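Local coordinates for oligopeptide ABC transporter, periplasmic oligopeptide-binding protein, putative (PDB 5IPW), which is a putative periplasmic oligopeptide-binding protein of a hyperthermophile that probably captures peptides for uptake by an ABC transporter, at residues K78-K89 with D616-P626; V119-Y127 with T234-W242. All coordinates share one frame; numbering follows the deposited sequence.

Interaction 1 (K78-K89 with D616-P626)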
loop_
_atom_site.group_PDB
_atom_site.type_symbol
_atom_site.label_atom_id
_atom_site.label_comp_id
_atom_site.label_asym_id
_atom_site.label_seq_id
_atom_site.Cartn_x
_atom_site.Cartn_y
_atom_site.Cartn_z
ATOM N N LYS A 78 -7.338 -3.563 -9.064
ATOM C CA LYS A 78 -6.634 -2.309 -8.826
ATOM C C LYS A 78 -6.739 -1.293 -9.970
ATOM O O LYS A 78 -6.345 -0.144 -9.801
ATOM C CB LYS A 78 -5.180 -2.589 -8.482
ATOM C CG LYS A 78 -5.036 -3.213 -7.109
ATOM C CD LYS A 78 -3.635 -3.736 -6.865
ATOM C CE LYS A 78 -3.461 -4.181 -5.423
ATOM N NZ LYS A 78 -2.208 -4.961 -5.223
ATOM N N LEU A 79 -7.263 -1.707 -11.122
ATOM C CA LEU A 79 -7.667 -0.764 -12.170
ATOM C C LEU A 79 -9.059 -0.218 -11.921
ATOM O O LEU A 79 -9.372 0.903 -12.308
ATOM C CB LEU A 79 -7.682 -1.435 -13.544
ATOM C CG LEU A 79 -6.346 -1.906 -14.101
ATOM C CD1 LEU A 79 -6.542 -2.386 -15.531
ATOM C CD2 LEU A 79 -5.310 -0.797 -14.043
ATOM N N ILE A 80 -9.871 -1.032 -11.262
ATOM C CA ILE A 80 -11.313 -0.969 -11.359
ATOM C C ILE A 80 -11.960 -0.457 -10.065
ATOM O O ILE A 80 -13.135 -0.103 -10.043
ATOM C CB ILE A 80 -11.809 -2.389 -11.762
ATOM C CG1 ILE A 80 -12.577 -2.316 -13.059
ATOM C CG2 ILE A 80 -12.568 -3.134 -10.655
ATOM C CD1 ILE A 80 -11.645 -2.086 -14.221
ATOM N N GLU A 81 -11.168 -0.384 -9.004
ATOM C CA GLU A 81 -11.676 -0.131 -7.665
ATOM C C GLU A 81 -12.183 1.284 -7.472
ATOM O O GLU A 81 -11.646 2.240 -8.029
ATOM C CB GLU A 81 -10.597 -0.431 -6.617
ATOM C CG GLU A 81 -10.616 -1.868 -6.125
ATOM C CD GLU A 81 -9.340 -2.252 -5.411
ATOM O OE1 GLU A 81 -8.799 -1.425 -4.637
ATOM O OE2 GLU A 81 -8.872 -3.386 -5.635
ATOM N N VAL A 82 -13.224 1.399 -6.660
ATOM C CA VAL A 82 -13.768 2.696 -6.275
ATOM C C VAL A 82 -13.970 2.735 -4.766
ATOM O O VAL A 82 -14.255 1.717 -4.135
ATOM C CB VAL A 82 -15.092 3.023 -7.011
ATOM C CG1 VAL A 82 -14.848 3.167 -8.505
ATOM C CG2 VAL A 82 -16.161 1.971 -6.738
ATOM N N LYS A 83 -13.818 3.926 -4.205
ATOM C CA LYS A 83 -13.827 4.123 -2.760
ATOM C C LYS A 83 -14.832 5.210 -2.410
ATOM O O LYS A 83 -15.176 6.030 -3.259
ATOM C CB LYS A 83 -12.424 4.537 -2.287
ATOM C CG LYS A 83 -11.294 3.701 -2.878
ATOM C CD LYS A 83 -11.347 2.259 -2.392
ATOM C CE LYS A 83 -10.283 1.404 -3.056
ATOM N NZ LYS A 83 -10.473 -0.040 -2.733
ATOM N N LEU A 84 -15.297 5.219 -1.162
ATOM C CA LEU A 84 -16.096 6.334 -0.664
ATOM C C LEU A 84 -15.227 7.566 -0.706
ATOM O O LEU A 84 -15.665 8.648 -1.083
ATOM C CB LEU A 84 -16.564 6.082 0.763
ATOM C CG LEU A 84 -17.644 5.015 0.922
ATOM C CD1 LEU A 84 -17.955 4.785 2.390
ATOM C CD2 LEU A 84 -18.909 5.409 0.181
ATOM N N ALA A 85 -13.978 7.386 -0.317
ATOM C CA ALA A 85 -12.997 8.435 -0.432
ATOM C C ALA A 85 -11.672 7.801 -0.800
ATOM O O ALA A 85 -11.260 6.810 -0.197
ATOM C CB ALA A 85 -12.885 9.191 0.879
ATOM N N PHE A 86 -11.017 8.368 -1.804
ATOM C CA PHE A 86 -9.762 7.826 -2.299
ATOM C C PHE A 86 -8.606 8.374 -1.500
ATOM O O PHE A 86 -8.716 9.426 -0.853
ATOM C CB PHE A 86 -9.550 8.190 -3.767
ATOM C CG PHE A 86 -10.508 7.517 -4.701
ATOM C CD1 PHE A 86 -10.249 6.244 -5.181
ATOM C CD2 PHE A 86 -11.659 8.157 -5.113
ATOM C CE1 PHE A 86 -11.124 5.620 -6.048
ATOM C CE2 PHE A 86 -12.540 7.536 -5.984
ATOM C CZ PHE A 86 -12.270 6.264 -6.449
ATOM N N TRP A 87 -7.489 7.658 -1.562
ATOM C CA TRP A 87 -6.208 8.243 -1.205
ATOM C C TRP A 87 -5.990 9.418 -2.143
ATOM O O TRP A 87 -6.462 9.410 -3.278
ATOM C CB TRP A 87 -5.054 7.249 -1.426
ATOM C CG TRP A 87 -4.943 6.110 -0.462
ATOM C CD1 TRP A 87 -4.901 4.787 -0.775
ATOM C CD2 TRP A 87 -4.818 6.190 0.963
ATOM N NE1 TRP A 87 -4.766 4.030 0.363
ATOM C CE2 TRP A 87 -4.718 4.867 1.448
ATOM C CE3 TRP A 87 -4.784 7.249 1.878
ATOM C CZ2 TRP A 87 -4.588 4.574 2.807
ATOM C CZ3 TRP A 87 -4.657 6.958 3.231
ATOM C CH2 TRP A 87 -4.563 5.632 3.683
ATOM N N ASP A 88 -5.263 10.424 -1.693
ATOM C CA ASP A 88 -4.624 11.315 -2.643
ATOM C C ASP A 88 -3.481 10.518 -3.292
ATOM O O ASP A 88 -3.282 9.333 -2.992
ATOM C CB ASP A 88 -4.105 12.569 -1.958
ATOM C CG ASP A 88 -2.871 12.312 -1.132
ATOM O OD1 ASP A 88 -2.743 11.210 -0.554
ATOM O OD2 ASP A 88 -2.025 13.223 -1.060
ATOM N N LYS A 89 -2.728 11.159 -4.175
ATOM C CA LYS A 89 -1.639 10.472 -4.874
ATOM C C LYS A 89 -0.532 9.968 -3.924
ATOM O O LYS A 89 -0.004 8.874 -4.129
ATOM C CB LYS A 89 -1.048 11.392 -5.946
ATOM C CG LYS A 89 0.113 10.801 -6.718
ATOM C CD LYS A 89 0.827 11.863 -7.532
ATOM C CE LYS A 89 2.129 11.321 -8.086
ATOM N NZ LYS A 89 2.805 12.307 -8.968
ATOM N N ASP A 616 0.951 -1.891 -2.182
ATOM C CA ASP A 616 -0.375 -2.533 -2.198
ATOM C C ASP A 616 -1.401 -1.710 -1.407
ATOM O O ASP A 616 -2.569 -1.642 -1.781
ATOM C CB ASP A 616 -0.304 -3.976 -1.671
ATOM C CG ASP A 616 -1.684 -4.640 -1.569
ATOM O OD1 ASP A 616 -2.371 -4.454 -0.537
ATOM O OD2 ASP A 616 -2.080 -5.359 -2.513
ATOM N N VAL A 617 -0.958 -1.086 -0.325
ATOM C CA VAL A 617 -1.807 -0.207 0.480
ATOM C C VAL A 617 -2.397 0.960 -0.316
ATOM O O VAL A 617 -3.511 1.399 -0.034
ATOM C CB VAL A 617 -1.051 0.321 1.726
ATOM C CG1 VAL A 617 0.260 0.999 1.339
ATOM C CG2 VAL A 617 -1.920 1.268 2.543
ATOM N N LEU A 618 -1.663 1.458 -1.306
ATOM C CA LEU A 618 -2.158 2.541 -2.160
ATOM C C LEU A 618 -2.904 2.018 -3.389
ATOM O O LEU A 618 -3.328 2.793 -4.253
ATOM C CB LEU A 618 -1.003 3.436 -2.603
ATOM C CG LEU A 618 -0.145 4.064 -1.505
ATOM C CD1 LEU A 618 1.021 4.812 -2.133
ATOM C CD2 LEU A 618 -0.964 4.994 -0.624
ATOM N N ARG A 619 -3.058 0.701 -3.465
ATOM C CA ARG A 619 -3.832 0.045 -4.525
ATOM C C ARG A 619 -3.244 0.302 -5.911
ATOM O O ARG A 619 -3.964 0.277 -6.900
ATOM C CB ARG A 619 -5.305 0.494 -4.476
ATOM C CG ARG A 619 -5.940 0.520 -3.087
ATOM C CD ARG A 619 -5.795 -0.801 -2.352
ATOM N NE ARG A 619 -6.438 -1.885 -3.086
ATOM C CZ ARG A 619 -6.084 -3.167 -3.034
ATOM N NH1 ARG A 619 -5.068 -3.571 -2.281
ATOM N NH2 ARG A 619 -6.750 -4.056 -3.754
ATOM N N THR A 620 -1.937 0.535 -5.979
ATOM C CA THR A 620 -1.291 0.890 -7.236
ATOM C C THR A 620 -1.705 -0.109 -8.316
ATOM O O THR A 620 -1.715 -1.303 -8.063
ATOM C CB THR A 620 0.239 0.944 -7.071
ATOM O OG1 THR A 620 0.575 1.966 -6.123
ATOM C CG2 THR A 620 0.929 1.267 -8.377
ATOM N N PRO A 621 -2.067 0.376 -9.521
ATOM C CA PRO A 621 -2.000 1.746 -10.021
ATOM C C PRO A 621 -3.218 2.635 -9.760
ATOM O O PRO A 621 -3.286 3.714 -10.336
ATOM C CB PRO A 621 -1.845 1.532 -11.524
ATOM C CG PRO A 621 -2.714 0.350 -11.790
ATOM C CD PRO A 621 -2.594 -0.531 -10.561
ATOM N N LEU A 622 -4.155 2.233 -8.903
ATOM C CA LEU A 622 -5.300 3.107 -8.573
ATOM C C LEU A 622 -4.837 4.474 -8.085
ATOM O O LEU A 622 -5.475 5.500 -8.304
ATOM C CB LEU A 622 -6.174 2.478 -7.494
ATOM C CG LEU A 622 -7.450 3.251 -7.162
ATOM C CD1 LEU A 622 -8.381 3.272 -8.363
ATOM C CD2 LEU A 622 -8.143 2.645 -5.956
ATOM N N ASN A 623 -3.721 4.442 -7.388
ATOM C CA ASN A 623 -2.982 5.605 -6.944
ATOM C C ASN A 623 -2.713 6.645 -8.061
ATOM O O ASN A 623 -2.629 7.834 -7.795
ATOM C CB ASN A 623 -1.661 5.059 -6.374
ATOM C CG ASN A 623 -0.820 6.117 -5.744
ATOM O OD1 ASN A 623 -1.319 7.184 -5.374
ATOM N ND2 ASN A 623 0.471 5.839 -5.611
ATOM N N ALA A 624 -2.553 6.179 -9.300
ATOM C CA ALA A 624 -2.372 7.048 -10.465
ATOM C C ALA A 624 -3.693 7.546 -11.057
ATOM O O ALA A 624 -3.697 8.401 -11.945
ATOM C CB ALA A 624 -1.589 6.302 -11.534
ATOM N N MET A 625 -4.797 6.970 -10.588
ATOM C CA MET A 625 -6.155 7.336 -10.975
ATOM C C MET A 625 -6.470 7.044 -12.438
ATOM O O MET A 625 -6.690 7.955 -13.229
ATOM C CB MET A 625 -6.452 8.807 -10.612
ATOM C CG MET A 625 -7.871 9.030 -10.090
ATOM S SD MET A 625 -8.310 7.860 -8.777
ATOM C CE MET A 625 -10.032 8.245 -8.517
ATOM N N PRO A 626 -6.517 5.753 -12.802
ATOM C CA PRO A 626 -6.666 5.355 -14.210
ATOM C C PRO A 626 -7.991 5.701 -14.887
ATOM O O PRO A 626 -8.078 5.673 -16.119
ATOM C CB PRO A 626 -6.473 3.836 -14.167
ATOM C CG PRO A 626 -6.761 3.446 -12.771
ATOM C CD PRO A 626 -6.288 4.591 -11.930
#
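Lys78 runs its extended side chain along the turn around Arg619 and ends on Asp616. Its CB lies 3.5 Å from Arg619 O, CG stays beside the same carbonyl, and CD passes 3.3 Å from Thr620 O. CE then sits over one face of the Arg619 guanidinium, toward its rim, and NZ forms a salt bridge with Asp616 OD2 at 2.7 Å, reaching the oxygen on the anti side but well out of the carboxylate plane. Bends at chi2 (-54°) and chi3 of Arg619 turn its head back toward Glu81, where carboxylate and guanidinium are nearly coplanar, 14° apart. Arg619 NE donates to the syn lone pair of Glu81 OE1 over 2.9 Å in an almost straight bond. Lys83 NZ reaches the same oxygen from above the carboxylate plane, so OE1 is gripped by two cationic donors, which would be expected to stabilise its negative charge. Arg619 NH1 also bonds Asp616 O, closing the network back onto the turn.

Beside this charged patch the contact is mainly apolar. Met625 CE stands 3.5 Å from the centroid of the Phe86 ring, only 7° off its normal, in a CH-pi contact; Met625 SD, on the same side, lies 4.5 Å from that centroid and makes the Met-aromatic contact. Leu618 CD2 covers a face of the Trp87 indole, whose NE1 donates to Val617 O at 2.9 Å. Leu622 CD2 packs against both Glu81 CB and Lys83 CE. The loop 616-626, which follows strand 613-614, thus fills the bend between the end of helix 73-80 and edge strand 85-87; Leu79 and Pro626 both rest on Trp63 of strand 62-67, and Phe86 pairs with Val95 of strand 94-105.

Interaction 2 (V119-Y127 with T234-W242); sequences VKWSDGAPY and TELPTLSPW
Ser122 holds OG between its own backbone N and carbonyl carbon (chi1 59°), which directs the hydroxyl at Thr238 N; Leu239, with CG opposite its carbonyl carbon (chi1 -66°), sets its branches in the corner formed by two aromatic rings. Thr238 N donates to Ser122 OG at 2.8 Å, and Ser122 N returns a bond to Thr238 O at 2.9 Å, so the two residues are joined in both directions. Leu239 CG lies over the six-membered ring of Trp121, 4.0 Å from its centroid, while CD1 covers a face of the Tyr127 ring, 3.7 Å from the centroid; both are CH-pi contacts. CD2 turns to Val119 CG1. Pro237 packs its CB against Trp121 CB and its CG beside the Asp123 carboxylate, whose OD2 is bonded to His193. Cutting Trp121 back to an alanine is likely to strip Leu239 CG of its aromatic cover and deprive Asp131 of the indole N-H it accepts. An Asx turn at Asp123 and an ST turn at Thr238 shape the two loops locally. With no ion pair across it, the contact relies on a reciprocal polar pair flanked by apolar and CH-pi packing, which fixes two irregular loops without any shared sheet.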
loop_
_atom_site.group_PDB
_atom_site.type_symbol
_atom_site.label_atom_id
_atom_site.label_comp_id
_atom_site.label_asym_id
_atom_site.label_seq_id
_atom_site.Cartn_x
_atom_site.Cartn_y
_atom_site.Cartn_z
ATOM N N VAL A 119 -26.820 8.601 -8.058
ATOM C CA VAL A 119 -25.848 7.634 -8.539
ATOM C C VAL A 119 -26.563 6.326 -8.830
ATOM O O VAL A 119 -27.333 5.829 -8.011
ATOM C CB VAL A 119 -24.726 7.362 -7.524
ATOM C CG1 VAL A 119 -23.894 6.161 -7.959
ATOM C CG2 VAL A 119 -23.833 8.581 -7.369
ATOM N N LYS A 120 -26.284 5.766 -9.997
ATOM C CA LYS A 120 -26.881 4.516 -10.397
ATOM C C LYS A 120 -25.805 3.465 -10.628
ATOM O O LYS A 120 -24.703 3.787 -11.061
ATOM C CB LYS A 120 -27.733 4.731 -11.654
ATOM C CG LYS A 120 -29.068 5.410 -11.361
ATOM C CD LYS A 120 -29.686 6.070 -12.589
ATOM C CE LYS A 120 -29.837 7.584 -12.437
ATOM N NZ LYS A 120 -28.546 8.320 -12.331
ATOM N N TRP A 121 -26.135 2.214 -10.311
ATOM C CA TRP A 121 -25.302 1.063 -10.668
ATOM C C TRP A 121 -25.209 0.935 -12.181
ATOM O O TRP A 121 -25.993 1.548 -12.906
ATOM C CB TRP A 121 -25.893 -0.234 -10.100
ATOM C CG TRP A 121 -25.857 -0.320 -8.608
ATOM C CD1 TRP A 121 -26.830 0.078 -7.736
ATOM C CD2 TRP A 121 -24.795 -0.842 -7.810
ATOM N NE1 TRP A 121 -26.434 -0.155 -6.445
ATOM C CE2 TRP A 121 -25.186 -0.717 -6.459
ATOM C CE3 TRP A 121 -23.546 -1.393 -8.102
ATOM C CZ2 TRP A 121 -24.374 -1.131 -5.403
ATOM C CZ3 TRP A 121 -22.738 -1.803 -7.056
ATOM C CH2 TRP A 121 -23.152 -1.663 -5.723
ATOM N N SER A 122 -24.271 0.114 -12.653
ATOM C CA SER A 122 -24.015 -0.041 -14.097
ATOM C C SER A 122 -25.203 -0.588 -14.907
ATOM O O SER A 122 -25.236 -0.455 -16.125
ATOM C CB SER A 122 -22.778 -0.910 -14.322
ATOM O OG SER A 122 -22.939 -2.193 -13.742
ATOM N N ASP A 123 -26.175 -1.187 -14.232
ATOM C CA ASP A 123 -27.421 -1.624 -14.874
ATOM C C ASP A 123 -28.551 -0.591 -14.804
ATOM O O ASP A 123 -29.637 -0.845 -15.321
ATOM C CB ASP A 123 -27.921 -2.933 -14.243
ATOM C CG ASP A 123 -28.425 -2.753 -12.810
ATOM O OD1 ASP A 123 -28.082 -1.752 -12.159
ATOM O OD2 ASP A 123 -29.161 -3.632 -12.324
ATOM N N GLY A 124 -28.311 0.549 -14.151
ATOM C CA GLY A 124 -29.320 1.608 -14.043
ATOM C C GLY A 124 -29.998 1.721 -12.687
ATOM O O GLY A 124 -30.587 2.745 -12.379
ATOM N N ALA A 125 -29.925 0.677 -11.869
ATOM C CA ALA A 125 -30.601 0.681 -10.574
ATOM C C ALA A 125 -29.971 1.704 -9.629
ATOM O O ALA A 125 -28.780 1.990 -9.731
ATOM C CB ALA A 125 -30.565 -0.704 -9.956
ATOM N N PRO A 126 -30.772 2.273 -8.714
ATOM C CA PRO A 126 -30.233 3.298 -7.821
ATOM C C PRO A 126 -29.261 2.778 -6.766
ATOM O O PRO A 126 -29.457 1.715 -6.183
ATOM C CB PRO A 126 -31.478 3.895 -7.154
ATOM C CG PRO A 126 -32.559 2.897 -7.369
ATOM C CD PRO A 126 -32.240 2.184 -8.640
ATOM N N TYR A 127 -28.210 3.554 -6.541
ATOM C CA TYR A 127 -27.240 3.264 -5.511
ATOM C C TYR A 127 -27.562 4.136 -4.314
ATOM O O TYR A 127 -27.701 5.356 -4.453
ATOM C CB TYR A 127 -25.832 3.569 -6.003
ATOM C CG TYR A 127 -24.784 3.446 -4.937
ATOM C CD1 TYR A 127 -24.533 2.234 -4.327
ATOM C CD2 TYR A 127 -24.052 4.551 -4.526
ATOM C CE1 TYR A 127 -23.570 2.114 -3.340
ATOM C CE2 TYR A 127 -23.090 4.443 -3.534
ATOM C CZ TYR A 127 -22.851 3.219 -2.951
ATOM O OH TYR A 127 -21.884 3.109 -1.985
ATOM N N THR A 234 -20.161 -11.386 -15.342
ATOM C CA THR A 234 -20.592 -10.377 -16.312
ATOM C C THR A 234 -21.943 -9.710 -15.979
ATOM O O THR A 234 -22.252 -8.620 -16.479
ATOM C CB THR A 234 -20.603 -11.038 -17.719
ATOM O OG1 THR A 234 -19.324 -10.831 -18.330
ATOM C CG2 THR A 234 -21.703 -10.511 -18.640
ATOM N N GLU A 235 -22.752 -10.360 -15.149
ATOM C CA GLU A 235 -24.075 -9.842 -14.829
ATOM C C GLU A 235 -24.101 -8.988 -13.573
ATOM O O GLU A 235 -25.114 -8.373 -13.278
ATOM C CB GLU A 235 -25.073 -10.996 -14.699
ATOM C CG GLU A 235 -25.385 -11.672 -16.021
ATOM C CD GLU A 235 -26.211 -10.801 -16.944
ATOM O OE1 GLU A 235 -27.162 -10.155 -16.464
ATOM O OE2 GLU A 235 -25.924 -10.774 -18.157
ATOM N N LEU A 236 -22.990 -8.937 -12.850
ATOM C CA LEU A 236 -22.920 -8.219 -11.580
ATOM C C LEU A 236 -22.917 -6.688 -11.776
ATOM O O LEU A 236 -21.987 -6.143 -12.359
ATOM C CB LEU A 236 -21.658 -8.649 -10.838
ATOM C CG LEU A 236 -21.394 -7.997 -9.489
ATOM C CD1 LEU A 236 -22.506 -8.370 -8.532
ATOM C CD2 LEU A 236 -20.043 -8.416 -8.926
ATOM N N PRO A 237 -23.956 -5.988 -11.287
ATOM C CA PRO A 237 -23.925 -4.527 -11.360
ATOM C C PRO A 237 -22.746 -3.971 -10.598
ATOM O O PRO A 237 -22.375 -4.519 -9.558
ATOM C CB PRO A 237 -25.226 -4.110 -10.669
ATOM C CG PRO A 237 -26.129 -5.276 -10.851
ATOM C CD PRO A 237 -25.230 -6.472 -10.732
ATOM N N THR A 238 -22.172 -2.892 -11.108
ATOM C CA THR A 238 -20.950 -2.347 -10.535
ATOM C C THR A 238 -20.958 -0.810 -10.501
ATOM O O THR A 238 -21.700 -0.162 -11.251
ATOM C CB THR A 238 -19.711 -2.858 -11.313
ATOM O OG1 THR A 238 -18.504 -2.353 -10.723
ATOM C CG2 THR A 238 -19.762 -2.423 -12.751
ATOM N N LEU A 239 -20.126 -0.262 -9.614
ATOM C CA LEU A 239 -19.854 1.174 -9.541
ATOM C C LEU A 239 -18.524 1.535 -10.207
ATOM O O LEU A 239 -18.137 2.703 -10.249
ATOM C CB LEU A 239 -19.852 1.631 -8.074
ATOM C CG LEU A 239 -21.222 1.514 -7.382
ATOM C CD1 LEU A 239 -21.118 1.659 -5.878
ATOM C CD2 LEU A 239 -22.205 2.534 -7.920
ATOM N N SER A 240 -17.827 0.536 -10.739
ATOM C CA SER A 240 -16.511 0.762 -11.344
ATOM C C SER A 240 -16.601 1.480 -12.694
ATOM O O SER A 240 -17.628 1.423 -13.369
ATOM C CB SER A 240 -15.788 -0.572 -11.525
ATOM O OG SER A 240 -15.450 -1.133 -10.279
ATOM N N PRO A 241 -15.520 2.154 -13.096
ATOM C CA PRO A 241 -15.470 2.797 -14.414
ATOM C C PRO A 241 -15.532 1.812 -15.604
ATOM O O PRO A 241 -15.930 2.198 -16.702
ATOM C CB PRO A 241 -14.128 3.523 -14.394
ATOM C CG PRO A 241 -13.310 2.775 -13.397
ATOM C CD PRO A 241 -14.287 2.385 -12.331
ATOM N N TRP A 242 -15.122 0.565 -15.401
ATOM C CA TRP A 242 -15.347 -0.455 -16.414
ATOM C C TRP A 242 -15.901 -1.719 -15.771
ATOM O O TRP A 242 -15.751 -1.924 -14.563
ATOM C CB TRP A 242 -14.065 -0.791 -17.177
ATOM C CG TRP A 242 -13.360 0.350 -17.819
ATOM C CD1 TRP A 242 -13.599 0.858 -19.047
ATOM C CD2 TRP A 242 -12.269 1.098 -17.279
ATOM N NE1 TRP A 242 -12.733 1.894 -19.313
ATOM C CE2 TRP A 242 -11.901 2.054 -18.240
ATOM C CE3 TRP A 242 -11.562 1.049 -16.072
ATOM C CZ2 TRP A 242 -10.863 2.959 -18.036
ATOM C CZ3 TRP A 242 -10.524 1.948 -15.873
ATOM C CH2 TRP A 242 -10.184 2.885 -16.854
#

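Interactions 1 and 2 have centres about 19 Å apart, yet their segments touch. Ile80 O, at the end of helix 73-80, lies 2.5 Å from Ser240 OG in a probable hydrogen bond, and Ile80 CG1 packs 3.5 Å from Trp242 O. Pro626 O also approaches Trp242 CH2 at 3.6 Å, so both segments of interaction 1 meet residues 234-242. Strand 94-105 forms a second bridge: the backbone of Lys83 hydrogen-bonds to that of Leu98, whose side chain touches Tyr127 and Leu239. Interaction 1 joins residues more than 500 positions apart near the centre of the chain, whereas interaction 2, lying wholly within the sequence it spans, is about 26 Å from that centre.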